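Local coordinates for protein nicastrin (Dictyostelium purpureum, PDB 4R12) that probably serves as a glycosylated subunit of gamma-secretase, with a large extracellular domain, the complex cleaving Notch receptors and other membrane proteins within the membrane, and may recruit substrates, at residues Y22-I27 with F226-L230; F77-V82 with A131-T135. All blocks are in the same frame, centred on the assembly; numbering follows the deposited sequence.

Interaction 1. Residues Y22-I27 with F226-L230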
loop_
_atom_site.group_PDB
_atom_site.type_symbol
_atom_site.label_atom_id
_atom_site.label_comp_id
_atom_site.label_asym_id
_atom_site.label_seq_id
_atom_site.Cartn_x
_atom_site.Cartn_y
_atom_site.Cartn_z
ATOM N N TYR A 22 -2.590 -13.285 11.950
ATOM C CA TYR A 22 -1.864 -12.285 11.186
ATOM C C TYR A 22 -0.578 -11.909 11.919
ATOM O O TYR A 22 -0.598 -11.139 12.873
ATOM C CB TYR A 22 -2.738 -11.052 10.959
ATOM C CG TYR A 22 -4.160 -11.378 10.533
ATOM C CD1 TYR A 22 -4.443 -11.793 9.242
ATOM C CD2 TYR A 22 -5.221 -11.260 11.428
ATOM C CE1 TYR A 22 -5.751 -12.106 8.850
ATOM C CE2 TYR A 22 -6.526 -11.564 11.044
ATOM C CZ TYR A 22 -6.782 -11.985 9.754
ATOM O OH TYR A 22 -8.080 -12.274 9.356
ATOM N N PRO A 23 0.547 -12.466 11.467
ATOM C CA PRO A 23 1.812 -12.322 12.199
ATOM C C PRO A 23 2.494 -10.974 11.986
ATOM O O PRO A 23 2.355 -10.334 10.934
ATOM C CB PRO A 23 2.671 -13.447 11.624
ATOM C CG PRO A 23 2.170 -13.599 10.209
ATOM C CD PRO A 23 0.685 -13.296 10.254
ATOM N N CYS A 24 3.222 -10.551 13.012
ATOM C CA CYS A 24 4.252 -9.543 12.882
ATOM C C CYS A 24 5.497 -10.209 12.295
ATOM O O CYS A 24 5.941 -11.233 12.805
ATOM C CB CYS A 24 4.553 -8.924 14.251
ATOM S SG CYS A 24 5.984 -7.839 14.275
ATOM N N THR A 25 6.051 -9.657 11.220
ATOM C CA THR A 25 7.187 -10.301 10.553
ATOM C C THR A 25 8.431 -9.443 10.708
ATOM O O THR A 25 8.332 -8.308 11.171
ATOM C CB THR A 25 6.901 -10.532 9.065
ATOM O OG1 THR A 25 6.706 -9.271 8.431
ATOM C CG2 THR A 25 5.636 -11.402 8.880
ATOM N N LYS A 26 9.587 -9.980 10.326
ATOM C CA LYS A 26 10.858 -9.264 10.497
ATOM C C LYS A 26 11.323 -8.593 9.205
ATOM O O LYS A 26 11.363 -9.216 8.132
ATOM C CB LYS A 26 11.961 -10.216 11.001
ATOM C CG LYS A 26 13.058 -9.517 11.842
ATOM C CD LYS A 26 12.657 -9.512 13.323
ATOM C CE LYS A 26 13.500 -8.570 14.177
ATOM N NZ LYS A 26 13.074 -8.674 15.613
ATOM N N ILE A 27 11.674 -7.313 9.314
ATOM C CA ILE A 27 12.208 -6.568 8.189
ATOM C C ILE A 27 13.604 -6.061 8.544
ATOM O O ILE A 27 13.798 -5.465 9.599
ATOM C CB ILE A 27 11.311 -5.369 7.813
ATOM C CG1 ILE A 27 9.869 -5.817 7.548
ATOM C CG2 ILE A 27 11.890 -4.616 6.621
ATOM C CD1 ILE A 27 9.683 -6.527 6.255
ATOM N N PHE A 226 1.333 -2.525 11.250
ATOM C CA PHE A 226 2.120 -3.335 12.172
ATOM C C PHE A 226 1.945 -4.787 11.726
ATOM O O PHE A 226 2.912 -5.527 11.604
ATOM C CB PHE A 226 1.661 -3.145 13.620
ATOM C CG PHE A 226 2.608 -3.718 14.646
ATOM C CD1 PHE A 226 2.582 -5.068 14.956
ATOM C CD2 PHE A 226 3.522 -2.895 15.299
ATOM C CE1 PHE A 226 3.444 -5.601 15.902
ATOM C CE2 PHE A 226 4.400 -3.419 16.255
ATOM C CZ PHE A 226 4.356 -4.770 16.551
ATOM N N PHE A 227 0.691 -5.163 11.491
ATOM C CA PHE A 227 0.333 -6.495 10.981
ATOM C C PHE A 227 0.010 -6.366 9.505
ATOM O O PHE A 227 -1.103 -5.980 9.144
ATOM C CB PHE A 227 -0.871 -7.074 11.745
ATOM C CG PHE A 227 -0.644 -7.178 13.224
ATOM C CD1 PHE A 227 0.217 -8.136 13.737
ATOM C CD2 PHE A 227 -1.262 -6.310 14.095
ATOM C CE1 PHE A 227 0.454 -8.223 15.102
ATOM C CE2 PHE A 227 -1.036 -6.397 15.459
ATOM C CZ PHE A 227 -0.179 -7.359 15.964
ATOM N N ARG A 228 0.972 -6.682 8.647
ATOM C CA ARG A 228 0.854 -6.298 7.244
ATOM C C ARG A 228 -0.201 -7.090 6.453
ATOM O O ARG A 228 -0.625 -6.646 5.374
ATOM C CB ARG A 228 2.237 -6.378 6.574
ATOM C CG ARG A 228 3.138 -5.175 7.000
ATOM C CD ARG A 228 4.611 -5.339 6.622
ATOM N NE ARG A 228 5.353 -6.183 7.565
ATOM C CZ ARG A 228 5.823 -5.769 8.742
ATOM N NH1 ARG A 228 5.631 -4.515 9.142
ATOM N NH2 ARG A 228 6.489 -6.618 9.532
ATOM N N ASP A 229 -0.653 -8.227 6.979
ATOM C CA ASP A 229 -1.775 -8.929 6.346
ATOM C C ASP A 229 -3.085 -8.175 6.562
ATOM O O ASP A 229 -4.096 -8.508 5.957
ATOM C CB ASP A 229 -1.920 -10.354 6.876
ATOM C CG ASP A 229 -0.751 -11.233 6.490
ATOM O OD1 ASP A 229 -0.371 -11.236 5.296
ATOM O OD2 ASP A 229 -0.189 -11.892 7.395
ATOM N N LEU A 230 -3.061 -7.164 7.435
ATOM C CA LEU A 230 -4.250 -6.370 7.739
ATOM C C LEU A 230 -4.143 -4.956 7.179
ATOM O O LEU A 230 -4.875 -4.066 7.610
ATOM C CB LEU A 230 -4.489 -6.283 9.254
ATOM C CG LEU A 230 -4.729 -7.619 9.962
ATOM C CD1 LEU A 230 -4.915 -7.419 11.468
ATOM C CD2 LEU A 230 -5.963 -8.294 9.339
HETATM O O HOH W 1 0.120 -9.887 9.306
HETATM O O HOH W 2 3.411 -7.966 9.645
HETATM O O HOH W 3 5.562 -8.828 6.260
#
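Y22 lays one face of its ring against L230, whose CD2 stands 3.5 Å from the centroid of the ring of Y22 and almost exactly on its normal, a CH-pi contact. A leucine suits this place because its branched end can press one methyl onto the middle of the ring. The packing stays close over the next residues: F227 turns the edge of its ring to the backbone of P23 and C24, and the sulfur of C24, swung anti to its own backbone N (chi1 171°), reaches F226 obliquely, with SG 3.8 Å from CE1 of F226. That sulfur is also tied to C36 in a disulfide.

The other flank is bridged largely by water rather than by direct packing. Water links the P23 carbonyl to the backbone N and the carboxylate of D229, and a second water joins the same carbonyl to F226 O and R228 N. The one direct hydrogen bond comes from R228, whose chain, bent at chi3 (-81°), brings NH2 to OG1 of T25 at 2.9 Å, nearly straight (170°) and in the guanidinium plane, while CG1 of I27 lies over one guanidinium face. A third water lies between R228 NE and T25 OG1. R228 thus meets neutral oxygens at NE and NH2, and its charge probably persists, with no acidic partner from these two segments on its guanidinium.

Interaction 2. Residues F77-V82 with A131-T135; sequences FNSTSV and ADGFT. With NAG (2-acetamido-2-deoxy-beta-D-glucopyranose), chain C.
S79 meets D132 at the start of helix 79-83, whose N-cap, N78, is itself glycosylated: OD1 of N78 accepts from S81 N at 2.9 Å, while its ND2 carries the N-linked glycan, so one asparagine both caps the helix and bears the sugar. Two donors of S79 grip one carboxylate oxygen from the same face of its plane, S79 N lying 3.0 Å and S79 OG 2.7 Å from D132 OD2. The hydroxyl comes from well above the carboxylate plane; the amide comes from the syn side, tilted out of the plane. Serine suits the first turn because its short hydroxyl, at chi1 53°, can join its own amide on one acceptor. The other oxygen of D132, OD1, accepts from F134 N and closes an Asx turn, across which G133 takes a positive phi. An alanine in place of D132 would probably leave S79 N and OG without their shared acceptor and the turn leading into F134 without its tie.

Beside this polar grip the flat ring of F134 packs against the start of the helix, a phenylalanine suiting the place because its face can lie along the backbone from N78 to S79. V82 meets its far end. The rings of F77 and F134 are inclined at 59°, and CE2 of F134 rests 3.3 Å from CE1 of F77, over the rim of the F77 ring face.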
loop_
_atom_site.group_PDB
_atom_site.type_symbol
_atom_site.label_atom_id
_atom_site.label_comp_id
_atom_site.label_asym_id
_atom_site.label_seq_id
_atom_site.Cartn_x
_atom_site.Cartn_y
_atom_site.Cartn_z
ATOM N N PHE A 77 -2.477 -2.189 23.227
ATOM C CA PHE A 77 -1.440 -2.471 22.234
ATOM C C PHE A 77 -0.865 -1.194 21.620
ATOM O O PHE A 77 -1.415 -0.640 20.666
ATOM C CB PHE A 77 -1.987 -3.384 21.124
ATOM C CG PHE A 77 -0.965 -3.731 20.071
ATOM C CD1 PHE A 77 0.195 -4.424 20.406
ATOM C CD2 PHE A 77 -1.162 -3.362 18.750
ATOM C CE1 PHE A 77 1.135 -4.759 19.438
ATOM C CE2 PHE A 77 -0.218 -3.682 17.776
ATOM C CZ PHE A 77 0.929 -4.381 18.120
ATOM N N ASN A 78 0.163 -0.668 22.263
ATOM C CA ASN A 78 0.898 0.513 21.835
ATOM C C ASN A 78 2.324 0.494 22.447
ATOM O O ASN A 78 2.551 -0.270 23.315
ATOM C CB ASN A 78 0.128 1.811 22.124
ATOM C CG ASN A 78 0.062 2.163 23.599
ATOM O OD1 ASN A 78 0.976 1.900 24.319
ATOM N ND2 ASN A 78 -1.025 2.794 24.036
ATOM N N SER A 79 3.260 1.297 21.958
ATOM C CA SER A 79 4.654 1.205 22.400
ATOM C C SER A 79 4.780 1.315 23.914
ATOM O O SER A 79 5.366 0.448 24.550
ATOM C CB SER A 79 5.524 2.272 21.722
ATOM O OG SER A 79 4.974 3.567 21.882
ATOM N N THR A 80 4.207 2.367 24.484
ATOM C CA THR A 80 4.368 2.646 25.908
ATOM C C THR A 80 3.893 1.498 26.777
ATOM O O THR A 80 4.577 1.074 27.713
ATOM C CB THR A 80 3.606 3.920 26.305
ATOM O OG1 THR A 80 4.334 5.061 25.839
ATOM C CG2 THR A 80 3.459 4.010 27.814
ATOM N N SER A 81 2.718 0.991 26.433
ATOM C CA SER A 81 2.049 -0.041 27.196
ATOM C C SER A 81 2.757 -1.395 27.092
ATOM O O SER A 81 2.901 -2.108 28.087
ATOM C CB SER A 81 0.590 -0.147 26.717
ATOM O OG SER A 81 -0.030 -1.317 27.200
ATOM N N VAL A 82 3.205 -1.747 25.891
ATOM C CA VAL A 82 3.854 -3.036 25.685
ATOM C C VAL A 82 5.304 -3.013 26.192
ATOM O O VAL A 82 5.756 -3.964 26.826
ATOM C CB VAL A 82 3.822 -3.463 24.195
ATOM C CG1 VAL A 82 4.729 -4.653 23.951
ATOM C CG2 VAL A 82 2.384 -3.793 23.754
ATOM N N ALA A 131 1.997 9.803 15.985
ATOM C CA ALA A 131 2.608 8.492 15.817
ATOM C C ALA A 131 3.539 8.106 16.966
ATOM O O ALA A 131 4.245 8.957 17.510
ATOM C CB ALA A 131 3.375 8.458 14.507
ATOM N N ASP A 132 3.565 6.825 17.327
ATOM C CA ASP A 132 4.521 6.388 18.346
ATOM C C ASP A 132 5.615 5.474 17.772
ATOM O O ASP A 132 6.473 4.980 18.510
ATOM C CB ASP A 132 3.785 5.721 19.522
ATOM C CG ASP A 132 3.326 4.288 19.232
ATOM O OD1 ASP A 132 3.414 3.805 18.080
ATOM O OD2 ASP A 132 2.852 3.644 20.191
ATOM N N GLY A 133 5.592 5.263 16.453
ATOM C CA GLY A 133 6.650 4.515 15.790
ATOM C C GLY A 133 6.819 3.062 16.224
ATOM O O GLY A 133 7.835 2.445 15.957
ATOM N N PHE A 134 5.802 2.522 16.875
ATOM C CA PHE A 134 5.802 1.156 17.388
ATOM C C PHE A 134 6.209 0.083 16.357
ATOM O O PHE A 134 6.810 -0.935 16.714
ATOM C CB PHE A 134 4.414 0.854 17.932
ATOM C CG PHE A 134 4.351 -0.311 18.868
ATOM C CD1 PHE A 134 5.441 -0.685 19.619
ATOM C CD2 PHE A 134 3.170 -1.027 18.994
ATOM C CE1 PHE A 134 5.363 -1.750 20.500
ATOM C CE2 PHE A 134 3.086 -2.091 19.867
ATOM C CZ PHE A 134 4.188 -2.454 20.615
ATOM N N THR A 135 5.869 0.299 15.088
ATOM C CA THR A 135 6.200 -0.679 14.051
ATOM C C THR A 135 7.709 -0.893 13.923
ATOM O O THR A 135 8.163 -2.009 13.650
ATOM C CB THR A 135 5.617 -0.257 12.675
ATOM O OG1 THR A 135 4.192 -0.321 12.747
ATOM C CG2 THR A 135 6.083 -1.197 11.565
HETATM C C1 NAG C . -1.253 3.482 24.962
HETATM C C2 NAG C . -1.778 4.888 25.185
HETATM C C3 NAG C . -2.046 5.194 26.631
HETATM C C4 NAG C . -2.901 4.159 27.290
HETATM C C5 NAG C . -2.257 2.792 27.053
HETATM C C6 NAG C . -3.038 1.623 27.600
HETATM C C7 NAG C . -0.810 6.184 23.454
HETATM C C8 NAG C . 0.382 6.966 23.008
HETATM N N2 NAG C . -0.852 5.844 24.710
HETATM O O3 NAG C . -2.673 6.457 26.689
HETATM O O4 NAG C . -2.886 4.499 28.648
HETATM O O5 NAG C . -2.026 2.560 25.678
HETATM O O6 NAG C . -4.425 1.751 27.484
HETATM O O7 NAG C . -1.664 5.890 22.680
HETATM O O HOH W 4 7.705 5.092 20.973
HETATM O O HOH W 5 2.681 4.595 23.048
#

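How the interactions relate
The centres of interactions 1 and 2 lie 15 Å apart, on the same side of the chain's centre, and they touch through aromatic side chains. Along the sequence interaction 2 is nested inside the long loop that interaction 1 closes: 22-27 comes first, then 77-82 and 131-135, and finally 226-230. Interaction 2 stays within the small lobe, joining helix 79-83 to the loop before strand 138-139, whereas interaction 1 brings the large-lobe loop between strand 214-220 and helix 234-252 onto strand 21-29. F226 and F227 of that loop pack against F77, and F226 also meets F134, so one aromatic cluster spans the interface between the lobes.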